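Local coordinates for nucleoprotein (Human coronavirus NL63, PDB 5EPW), which probably packages the positive-strand viral RNA genome into a helical ribonucleocapsid, the present chain being its C-terminal, dimer-forming domain, at residues 51-54 with 55-58; 57-61 with 62-66; 109-112 with 113-117. All blocks are in the same frame, centred on the assembly; numbering follows the deposited sequence. Where two conformers were deposited one is given.

Contact 1. Residues 51-54 with 55-58; sequences DSDL and VQNG
Val55 N donates to Asp51 O over 2.9 Å at a nearly straight 166°, opening the backbone ladder of the short helix 52-57, for which Asp51 is the N-cap. The cap also works through its side chain: Asp51 OD1 takes the N-H of Leu54 at 3.0 Å, so that one residue ties down two successive amides of the first turn. Two residues further along, Asp53 O receives the backbone N-H of Asn57 at 2.9 Å. The side chains of this pair add a second, softer link, since Asn57 ND2 lies 2.8 Å from Asp53 OD1 in a weak, bent bond. With Asp53 CG anti to its own nitrogen (chi1 -174°), the carboxylate is carried along the helix toward the amide, but the two planes stand 57° apart and meet askew. The C-terminal end closes with Gly58 N bonded to Leu54 O at 2.8 Å, just where Gly58 leaves the helical path with positive phi. Outside this polar frame, Leu54 turns into the domain, against Phe64 and Leu67 of its own chain and Phe79 of the second subunit. Val55, beside the cap, keeps one methyl close to the first turn: its CG2 sits 3.3 Å from Asp51 O.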
ATOM      1  N   ASP B  51       8.607   3.474 -14.624  1.00 15.94           N
ATOM      2  CA  ASP B  51       9.546   3.554 -15.709  1.00 17.22           C
ATOM      3  C   ASP B  51      10.992   3.708 -15.305  1.00 19.80           C
ATOM      4  O   ASP B  51      11.326   3.692 -14.109  1.00 17.82           O
ATOM      5  CB  ASP B  51       9.056   4.693 -16.673  1.00 19.14           C
ATOM      6  CG  ASP B  51       9.211   6.100 -16.138  1.00 21.42           C
ATOM      7  OD1 ASP B  51       9.988   6.313 -15.189  1.00 20.00           O
ATOM      8  OD2 ASP B  51       8.511   7.053 -16.585  1.00 23.87           O
ATOM      9  N   SER B  52      11.916   3.865 -16.251  1.00 20.93           N
ATOM     10  CA  SER B  52      13.302   3.865 -15.916  1.00 18.89           C
ATOM     11  C   SER B  52      13.677   5.066 -15.014  1.00 16.27           C
ATOM     12  O   SER B  52      14.576   4.890 -14.201  1.00 16.95           O
ATOM     13  CB  SER B  52      14.142   3.988 -17.199  1.00 24.97           C
ATOM     14  OG  SER B  52      13.821   5.204 -17.856  1.00 34.99           O
ATOM     15  N   ASP B  53      13.027   6.211 -15.161  1.00 17.10           N
ATOM     16  CA  ASP B  53      13.292   7.393 -14.319  1.00 18.90           C
ATOM     17  C   ASP B  53      12.841   7.142 -12.847  1.00 17.83           C
ATOM     18  O   ASP B  53      13.563   7.449 -11.878  1.00 16.39           O
ATOM     19  CB  ASP B  53      12.595   8.652 -14.848  1.00 21.77           C
ATOM     20  CG  ASP B  53      12.998   9.892 -14.066  1.00 24.28           C
ATOM     21  OD1 ASP B  53      14.183  10.184 -13.988  1.00 26.98           O
ATOM     22  OD2 ASP B  53      12.181  10.598 -13.462  1.00 31.56           O
ATOM     23  N   LEU B  54      11.643   6.528 -12.739  1.00 16.12           N
ATOM     24  CA  LEU B  54      11.166   6.166 -11.403  1.00 16.56           C
ATOM     25  C   LEU B  54      12.067   5.145 -10.768  1.00 15.48           C
ATOM     26  O   LEU B  54      12.304   5.163  -9.503  1.00 14.37           O
ATOM     27  CB  LEU B  54       9.744   5.685 -11.471  1.00 17.00           C
ATOM     28  CG  LEU B  54       8.663   6.703 -11.329  1.00 21.23           C
ATOM     29  CD1 LEU B  54       8.456   7.289  -9.957  1.00 18.95           C
ATOM     30  CD2 LEU B  54       8.755   7.812 -12.363  1.00 22.69           C
ATOM     31  N   VAL B  55      12.511   4.152 -11.490  1.00 13.91           N
ATOM     32  CA  VAL B  55      13.405   3.142 -10.988  1.00 13.92           C
ATOM     33  C   VAL B  55      14.752   3.752 -10.493  1.00 15.49           C
ATOM     34  O   VAL B  55      15.260   3.422  -9.421  1.00 15.16           O
ATOM     35  CB  VAL B  55      13.633   1.975 -12.007  1.00 15.20           C
ATOM     36  CG1 VAL B  55      14.776   1.125 -11.542  1.00 16.21           C
ATOM     37  CG2 VAL B  55      12.305   1.207 -12.213  1.00 16.29           C
ATOM     38  N   GLN B  56      15.300   4.639 -11.325  1.00 16.50           N
ATOM     39  CA  GLN B  56      16.584   5.306 -11.046  0.50 16.42           C
ATOM     40  C   GLN B  56      16.572   6.249  -9.868  1.00 16.73           C
ATOM     41  O   GLN B  56      17.543   6.368  -9.147  1.00 18.18           O
ATOM     42  CB  GLN B  56      16.960   6.142 -12.307  0.50 17.63           C
ATOM     43  CG  GLN B  56      18.212   6.975 -12.189  0.50 21.23           C
ATOM     44  CD  GLN B  56      18.707   7.501 -13.517  0.50 23.77           C
ATOM     45  OE1 GLN B  56      19.650   6.981 -14.048  0.50 28.86           O
ATOM     46  NE2 GLN B  56      18.121   8.559 -14.003  0.50 23.12           N
ATOM     47  N   ASN B  57      15.467   6.970  -9.720  1.00 16.31           N
ATOM     48  CA  ASN B  57      15.381   8.134  -8.816  1.00 16.35           C
ATOM     49  C   ASN B  57      14.399   7.929  -7.631  1.00 14.15           C
ATOM     50  O   ASN B  57      14.404   8.668  -6.692  1.00 15.68           O
ATOM     51  CB  ASN B  57      15.038   9.383  -9.589  1.00 17.10           C
ATOM     52  CG  ASN B  57      16.167   9.788 -10.510  1.00 20.86           C
ATOM     53  OD1 ASN B  57      17.264  10.047 -10.029  1.00 21.41           O
ATOM     54  ND2 ASN B  57      15.948   9.722 -11.808  1.00 21.39           N
ATOM     55  N   GLY B  58      13.642   6.809  -7.672  1.00 14.58           N
ATOM     56  CA  GLY B  58      12.697   6.536  -6.584  1.00 13.05           C
ATOM     57  C   GLY B  58      11.779   7.713  -6.313  1.00 14.03           C
ATOM     58  O   GLY B  58      11.153   8.326  -7.265  1.00 14.03           O
TER

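Contact 2. Residues 57-61 with 62-66; sequences NGVDA and KGFPQ
Val59 lays its CG1 methyl over one face of the Phe64 ring, 4.0 Å from the ring centroid and 19° off the normal, a CH-pi contact displaced toward the CE2 and CZ side. The Val59 backbone shares in the cover: its CA lies 3.8 Å from Phe64 CG, so the residue spans the ring from its root to its far end. The two side chains run alongside each other and point the same way. For Val59 this follows from chi1 of -55°, which sets CG1 beside the backbone nitrogen and over the ring.

What brings the partners together is a tight chain reversal. Ala61 to Phe64 form a type I beta turn, closed by Phe64 N donating to Ala61 O at 3.0 Å, with the donor standing above the carbonyl plane. The same oxygen is hemmed in by carbon, having Phe64 CB at 3.4 Å and Pro65 CD at 3.7 Å. Before the turn, the chain is already coiled: Asp60 N bonds to Asn57 O, and Ala61 N bonds to Gly58 O at 3.0 Å. Lys62 is exposed on the outside of the bend, its CB directed away from residues 57-61, whereas Ala61 is buried with its methyl against Asp53 and Leu54 of helix 52-57.

The hydrophobic side continues beyond the turn. Phe64 also meets Leu54 and Ile71, and the second subunit adds Ala75 beside Val59 and Phe79 beside Phe64. This is a short connection between two helices, the loop from helix 52-57 ending in a type I turn that leads into helix 64-68, with Val59 over a face of Phe64 in a CH-pi contact and both residues packed on the partner subunit of the coronavirus nucleocapsid C-terminal domain dimer.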
ATOM      1  N   ASN B  57      15.467   6.970  -9.720  1.00 16.31           N
ATOM      2  CA  ASN B  57      15.381   8.134  -8.816  1.00 16.35           C
ATOM      3  C   ASN B  57      14.399   7.929  -7.631  1.00 14.15           C
ATOM      4  O   ASN B  57      14.404   8.668  -6.692  1.00 15.68           O
ATOM      5  CB  ASN B  57      15.038   9.383  -9.589  1.00 17.10           C
ATOM      6  CG  ASN B  57      16.167   9.788 -10.510  1.00 20.86           C
ATOM      7  OD1 ASN B  57      17.264  10.047 -10.029  1.00 21.41           O
ATOM      8  ND2 ASN B  57      15.948   9.722 -11.808  1.00 21.39           N
ATOM      9  N   GLY B  58      13.642   6.809  -7.672  1.00 14.58           N
ATOM     10  CA  GLY B  58      12.697   6.536  -6.584  1.00 13.05           C
ATOM     11  C   GLY B  58      11.779   7.713  -6.313  1.00 14.03           C
ATOM     12  O   GLY B  58      11.153   8.326  -7.265  1.00 14.03           O
ATOM     13  N   VAL B  59      11.540   8.007  -5.018  1.00 13.05           N
ATOM     14  CA  VAL B  59      10.656   9.126  -4.634  1.00 13.86           C
ATOM     15  C   VAL B  59      11.145  10.515  -5.070  1.00 14.60           C
ATOM     16  O   VAL B  59      10.386  11.457  -5.032  1.00 17.18           O
ATOM     17  CB  VAL B  59      10.318   9.082  -3.141  1.00 15.20           C
ATOM     18  CG1 VAL B  59       9.694   7.699  -2.745  1.00 15.25           C
ATOM     19  CG2 VAL B  59      11.511   9.506  -2.274  1.00 16.15           C
ATOM     20  N   ASP B  60      12.398  10.602  -5.475  1.00 14.08           N
ATOM     21  CA  ASP B  60      12.954  11.872  -5.994  1.00 16.55           C
ATOM     22  C   ASP B  60      12.726  12.051  -7.457  1.00 16.60           C
ATOM     23  O   ASP B  60      13.071  13.130  -8.078  1.00 18.74           O
ATOM     24  CB  ASP B  60      14.405  11.969  -5.593  1.00 16.40           C
ATOM     25  CG  ASP B  60      14.576  12.165  -4.072  1.00 19.22           C
ATOM     26  OD1 ASP B  60      13.626  12.485  -3.352  1.00 24.24           O
ATOM     27  OD2 ASP B  60      15.640  11.824  -3.660  1.00 24.02           O
ATOM     28  N   ALA B  61      12.147  11.074  -8.131  1.00 14.47           N
ATOM     29  CA  ALA B  61      11.754  11.257  -9.548  1.00 14.17           C
ATOM     30  C   ALA B  61      10.725  12.387  -9.615  1.00 14.74           C
ATOM     31  O   ALA B  61       9.831  12.466  -8.752  1.00 14.56           O
ATOM     32  CB  ALA B  61      11.168  10.017 -10.102  1.00 14.20           C
ATOM     33  N   LYS B  62      10.836  13.278 -10.656  1.00 16.00           N
ATOM     34  CA  LYS B  62       9.994  14.430 -10.634  1.00 17.77           C
ATOM     35  C   LYS B  62       8.518  14.090 -10.854  1.00 15.25           C
ATOM     36  O   LYS B  62       7.609  14.852 -10.423  1.00 17.68           O
ATOM     37  CB  LYS B  62      10.423  15.506 -11.678  1.00 19.82           C
ATOM     38  CG  LYS B  62      11.821  16.097 -11.276  1.00 24.69           C
ATOM     39  CD  LYS B  62      11.618  17.019 -10.075  1.00 31.04           C
ATOM     40  CE  LYS B  62      12.847  17.905  -9.944  1.00 39.10           C
ATOM     41  NZ  LYS B  62      14.122  17.122  -9.956  1.00 45.70           N
ATOM     42  N   GLY B  63       8.280  12.896 -11.433  1.00 15.28           N
ATOM     43  CA  GLY B  63       6.867  12.377 -11.620  1.00 14.70           C
ATOM     44  C   GLY B  63       6.247  11.794 -10.354  1.00 14.10           C
ATOM     45  O   GLY B  63       5.002  11.567 -10.309  1.00 14.39           O
ATOM     46  N   PHE B  64       7.068  11.527  -9.328  1.00 14.68           N
ATOM     47  CA  PHE B  64       6.533  10.767  -8.148  1.00 13.15           C
ATOM     48  C   PHE B  64       5.408  11.462  -7.436  1.00 15.97           C
ATOM     49  O   PHE B  64       4.418  10.848  -7.091  1.00 14.45           O
ATOM     50  CB  PHE B  64       7.659  10.317  -7.171  1.00 14.57           C
ATOM     51  CG  PHE B  64       7.137   9.370  -6.154  1.00 13.90           C
ATOM     52  CD1 PHE B  64       6.924   8.045  -6.480  1.00 15.97           C
ATOM     53  CD2 PHE B  64       6.789   9.812  -4.885  1.00 15.27           C
ATOM     54  CE1 PHE B  64       6.398   7.182  -5.494  1.00 16.26           C
ATOM     55  CE2 PHE B  64       6.255   8.964  -3.992  1.00 16.45           C
ATOM     56  CZ  PHE B  64       6.075   7.663  -4.313  1.00 15.21           C
ATOM     57  N   PRO B  65       5.499  12.815  -7.190  1.00 15.45           N
ATOM     58  CA  PRO B  65       4.388  13.395  -6.391  1.00 13.92           C
ATOM     59  C   PRO B  65       2.998  13.191  -7.055  1.00 14.31           C
ATOM     60  O   PRO B  65       1.990  13.030  -6.325  1.00 14.45           O
ATOM     61  CB  PRO B  65       4.750  14.904  -6.367  1.00 14.80           C
ATOM     62  CG  PRO B  65       6.266  14.818  -6.423  1.00 14.94           C
ATOM     63  CD  PRO B  65       6.649  13.755  -7.374  1.00 15.01           C
ATOM     64  N   GLN B  66       2.905  13.244  -8.376  1.00 13.77           N
ATOM     65  CA  GLN B  66       1.600  13.044  -9.064  1.00 14.07           C
ATOM     66  C   GLN B  66       1.154  11.572  -8.820  1.00 14.56           C
ATOM     67  O   GLN B  66      -0.031  11.349  -8.566  1.00 14.68           O
ATOM     68  CB  GLN B  66       1.624  13.347 -10.559  1.00 14.80           C
ATOM     69  CG  GLN B  66       0.299  13.208 -11.244  1.00 15.13           C
ATOM     70  CD  GLN B  66       0.248  13.969 -12.511  1.00 15.93           C
ATOM     71  OE1 GLN B  66       1.195  13.879 -13.304  1.00 17.59           O
ATOM     72  NE2 GLN B  66      -0.892  14.507 -12.800  1.00 17.71           N
TER

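Contact 3. Residues 109-112 with 113-117; sequences LPKF and IEQIS
Phe112 and Ile116 meet one helical turn apart, the isoleucine methyl CD1 coming obliquely toward the ring, 4.1 Å from Phe112 CD1. Chi1 of -169° puts the ring carbon CG anti to the phenylalanine nitrogen and sets the ring beside its own carbonyl carbon, where Ile116 crosses it obliquely. The Phe112 side chain also packs on Met49 and on Tyr96 of the second subunit. The other flat groups, the Glu114 carboxylate and the Gln115 amide, turn instead toward a shared water.

Helix 109-115 and the residue after it carry both sets. Its regular part is marked by Ile113 N donating to Leu109 O at 3.0 Å, and alongside this bond Leu109 CG packs against Ile113 CD1 at 3.8 Å. Toward the C-terminal end the turn tightens: Gln115 N finds Phe112 O at 3.0 Å, from above the carbonyl plane, and keeps a weak bond to Lys111 O.

On the polar side the lysine chain bends at its second torsion (chi2 60°) and then runs out straight, alongside Gln115. There the water accepts from Lys111 NZ at 3.0 Å and from Gln115 NE2 at 2.9 Å, and donates to Glu114 OE1 at 2.6 Å. Beyond the amide nitrogen, Gln115 OE1 takes the backbone N-H of Asp51, so both ends of its amide are engaged and its rotation is fixed.

Lys111 NZ and Glu114 OE1 stand 4.6 Å apart, too far for a direct salt bridge; one water bridges the two groups, and the nearness of opposite charge would probably favour the charged form of each, while Leu109, Phe112 and Ile116 also pack on the second subunit.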
ATOM      1  N   LEU B 109      -4.981  10.089 -13.010  1.00 17.50           N
ATOM      2  CA  LEU B 109      -5.105   8.699 -13.429  1.00 16.99           C
ATOM      3  C   LEU B 109      -4.241   8.363 -14.670  1.00 18.51           C
ATOM      4  O   LEU B 109      -3.545   7.348 -14.814  1.00 19.32           O
ATOM      5  CB  LEU B 109      -6.599   8.309 -13.626  1.00 18.52           C
ATOM      6  CG  LEU B 109      -6.954   6.918 -14.034  1.00 20.46           C
ATOM      7  CD1 LEU B 109      -6.486   5.864 -13.004  1.00 21.35           C
ATOM      8  CD2 LEU B 109      -8.449   6.872 -14.200  1.00 23.45           C
ATOM      9  N   PRO B 110      -4.202   9.247 -15.720  1.00 17.46           N
ATOM     10  CA  PRO B 110      -3.416   8.857 -16.855  1.00 17.47           C
ATOM     11  C   PRO B 110      -1.903   8.651 -16.583  1.00 17.18           C
ATOM     12  O   PRO B 110      -1.311   7.756 -17.156  1.00 20.09           O
ATOM     13  CB  PRO B 110      -3.592  10.036 -17.847  1.00 19.67           C
ATOM     14  CG  PRO B 110      -4.869  10.605 -17.416  1.00 19.56           C
ATOM     15  CD  PRO B 110      -5.036  10.467 -15.947  1.00 18.33           C
ATOM     16  N   LYS B 111      -1.328   9.496 -15.718  1.00 21.22           N
ATOM     17  CA  LYS B 111       0.079   9.313 -15.315  1.00 19.68           C
ATOM     18  C   LYS B 111       0.295   7.948 -14.617  1.00 17.85           C
ATOM     19  O   LYS B 111       1.283   7.288 -14.876  1.00 18.71           O
ATOM     20  CB  LYS B 111       0.402  10.422 -14.349  1.00 20.93           C
ATOM     21  CG  LYS B 111       1.850  10.399 -13.748  1.00 23.62           C
ATOM     22  CD  LYS B 111       2.890  10.503 -14.815  1.00 23.62           C
ATOM     23  CE  LYS B 111       4.319  10.684 -14.277  1.00 24.50           C
ATOM     24  NZ  LYS B 111       5.254  10.831 -15.440  1.00 22.83           N
ATOM     25  N   PHE B 112      -0.663   7.633 -13.739  1.00 17.53           N
ATOM     26  CA  PHE B 112      -0.560   6.280 -13.027  1.00 14.90           C
ATOM     27  C   PHE B 112      -0.558   5.133 -14.053  1.00 16.25           C
ATOM     28  O   PHE B 112       0.242   4.239 -14.046  1.00 15.83           O
ATOM     29  CB  PHE B 112      -1.601   6.211 -12.004  1.00 14.27           C
ATOM     30  CG  PHE B 112      -1.453   5.039 -11.063  1.00 16.40           C
ATOM     31  CD1 PHE B 112      -1.890   3.788 -11.430  1.00 16.44           C
ATOM     32  CD2 PHE B 112      -0.867   5.254  -9.864  1.00 16.76           C
ATOM     33  CE1 PHE B 112      -1.748   2.725 -10.529  1.00 14.02           C
ATOM     34  CE2 PHE B 112      -0.726   4.228  -8.921  1.00 16.50           C
ATOM     35  CZ  PHE B 112      -1.135   2.962  -9.283  1.00 14.29           C
ATOM     36  N   ILE B 113      -1.533   5.178 -15.007  1.00 16.39           N
ATOM     37  CA  ILE B 113      -1.629   4.152 -15.966  1.00 17.82           C
ATOM     38  C   ILE B 113      -0.408   3.987 -16.842  1.00 17.24           C
ATOM     39  O   ILE B 113       0.031   2.877 -17.162  1.00 18.33           O
ATOM     40  CB  ILE B 113      -2.975   4.360 -16.792  1.00 20.22           C
ATOM     41  CG1 ILE B 113      -4.180   4.060 -15.931  1.00 22.53           C
ATOM     42  CG2 ILE B 113      -2.946   3.367 -17.947  1.00 22.01           C
ATOM     43  CD1 ILE B 113      -5.542   4.441 -16.503  1.00 26.04           C
ATOM     44  N   GLU B 114       0.242   5.110 -17.236  1.00 18.10           N
ATOM     45  CA  GLU B 114       1.511   5.090 -17.930  1.00 19.10           C
ATOM     46  C   GLU B 114       2.596   4.314 -17.250  1.00 18.05           C
ATOM     47  O   GLU B 114       3.442   3.680 -17.853  1.00 19.11           O
ATOM     48  CB  GLU B 114       2.015   6.562 -18.168  1.00 23.23           C
ATOM     49  CG  GLU B 114       1.567   7.151 -19.506  1.00 33.97           C
ATOM     50  CD  GLU B 114       1.697   8.686 -19.556  1.00 38.29           C
ATOM     51  OE1 GLU B 114       2.531   9.265 -18.817  1.00 34.51           O
ATOM     52  OE2 GLU B 114       0.861   9.334 -20.268  1.00 44.48           O
ATOM     53  N   GLN B 115       2.571   4.326 -15.910  1.00 16.53           N
ATOM     54  CA  GLN B 115       3.578   3.682 -15.143  1.00 16.30           C
ATOM     55  C   GLN B 115       3.319   2.131 -14.949  1.00 16.10           C
ATOM     56  O   GLN B 115       4.263   1.465 -14.476  1.00 15.29           O
ATOM     57  CB  GLN B 115       3.760   4.319 -13.745  1.00 15.78           C
ATOM     58  CG  GLN B 115       4.159   5.784 -13.922  1.00 18.03           C
ATOM     59  CD  GLN B 115       5.543   5.910 -14.465  1.00 21.17           C
ATOM     60  OE1 GLN B 115       6.515   5.253 -13.996  1.00 20.96           O
ATOM     61  NE2 GLN B 115       5.699   6.804 -15.495  1.00 20.94           N
ATOM     62  N   ILE B 116       2.086   1.668 -15.166  1.00 15.62           N
ATOM     63  CA  ILE B 116       1.755   0.266 -14.911  1.00 15.57           C
ATOM     64  C   ILE B 116       2.488  -0.569 -15.915  1.00 16.77           C
ATOM     65  O   ILE B 116       2.271  -0.415 -17.151  1.00 17.28           O
ATOM     66  CB  ILE B 116       0.244   0.017 -14.998  1.00 15.48           C
ATOM     67  CG1 ILE B 116      -0.512   0.783 -14.016  1.00 15.17           C
ATOM     68  CG2 ILE B 116      -0.015  -1.469 -14.864  1.00 16.64           C
ATOM     69  CD1 ILE B 116      -2.005   0.656 -14.096  1.00 17.10           C
ATOM     70  N   SER B 117       3.338  -1.472 -15.477  1.00 14.43           N
ATOM     71  CA  SER B 117       4.173  -2.290 -16.304  1.00 15.17           C
ATOM     72  C   SER B 117       4.933  -1.517 -17.383  1.00 18.17           C
ATOM     73  O   SER B 117       5.144  -1.988 -18.575  1.00 18.17           O
ATOM     74  CB  SER B 117       3.278  -3.408 -16.961  1.00 16.59           C
ATOM     75  OG  SER B 117       2.723  -4.271 -15.920  1.00 16.88           O
TER
HETATM   76  O   HOH W   1       4.529   8.656 -17.324  1.00 24.73           O

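How the contacts relate
The three contacts are local, each between residues a few positions apart, but they are held differently. Contacts 1 and 2 are successive, sharing Asn57 and Gly58, and meet where Leu54 and Ala61 pack together. Contact 3, far along the chain, returns to the same region: Gln115 binds the N-cap residue of contact 1, and Lys111 leans on Gln66 and Gly63 of contact 2. Each is partly buried, with an exposed side and an apolar side reaching the second subunit. Chemistry changes with place: contact 1 is chiefly backbone bonds and capping, contact 2 is an aromatic contact beside a turn, and contact 3 pairs apolar packing, partly against the second subunit, with a water-bridged polar cluster.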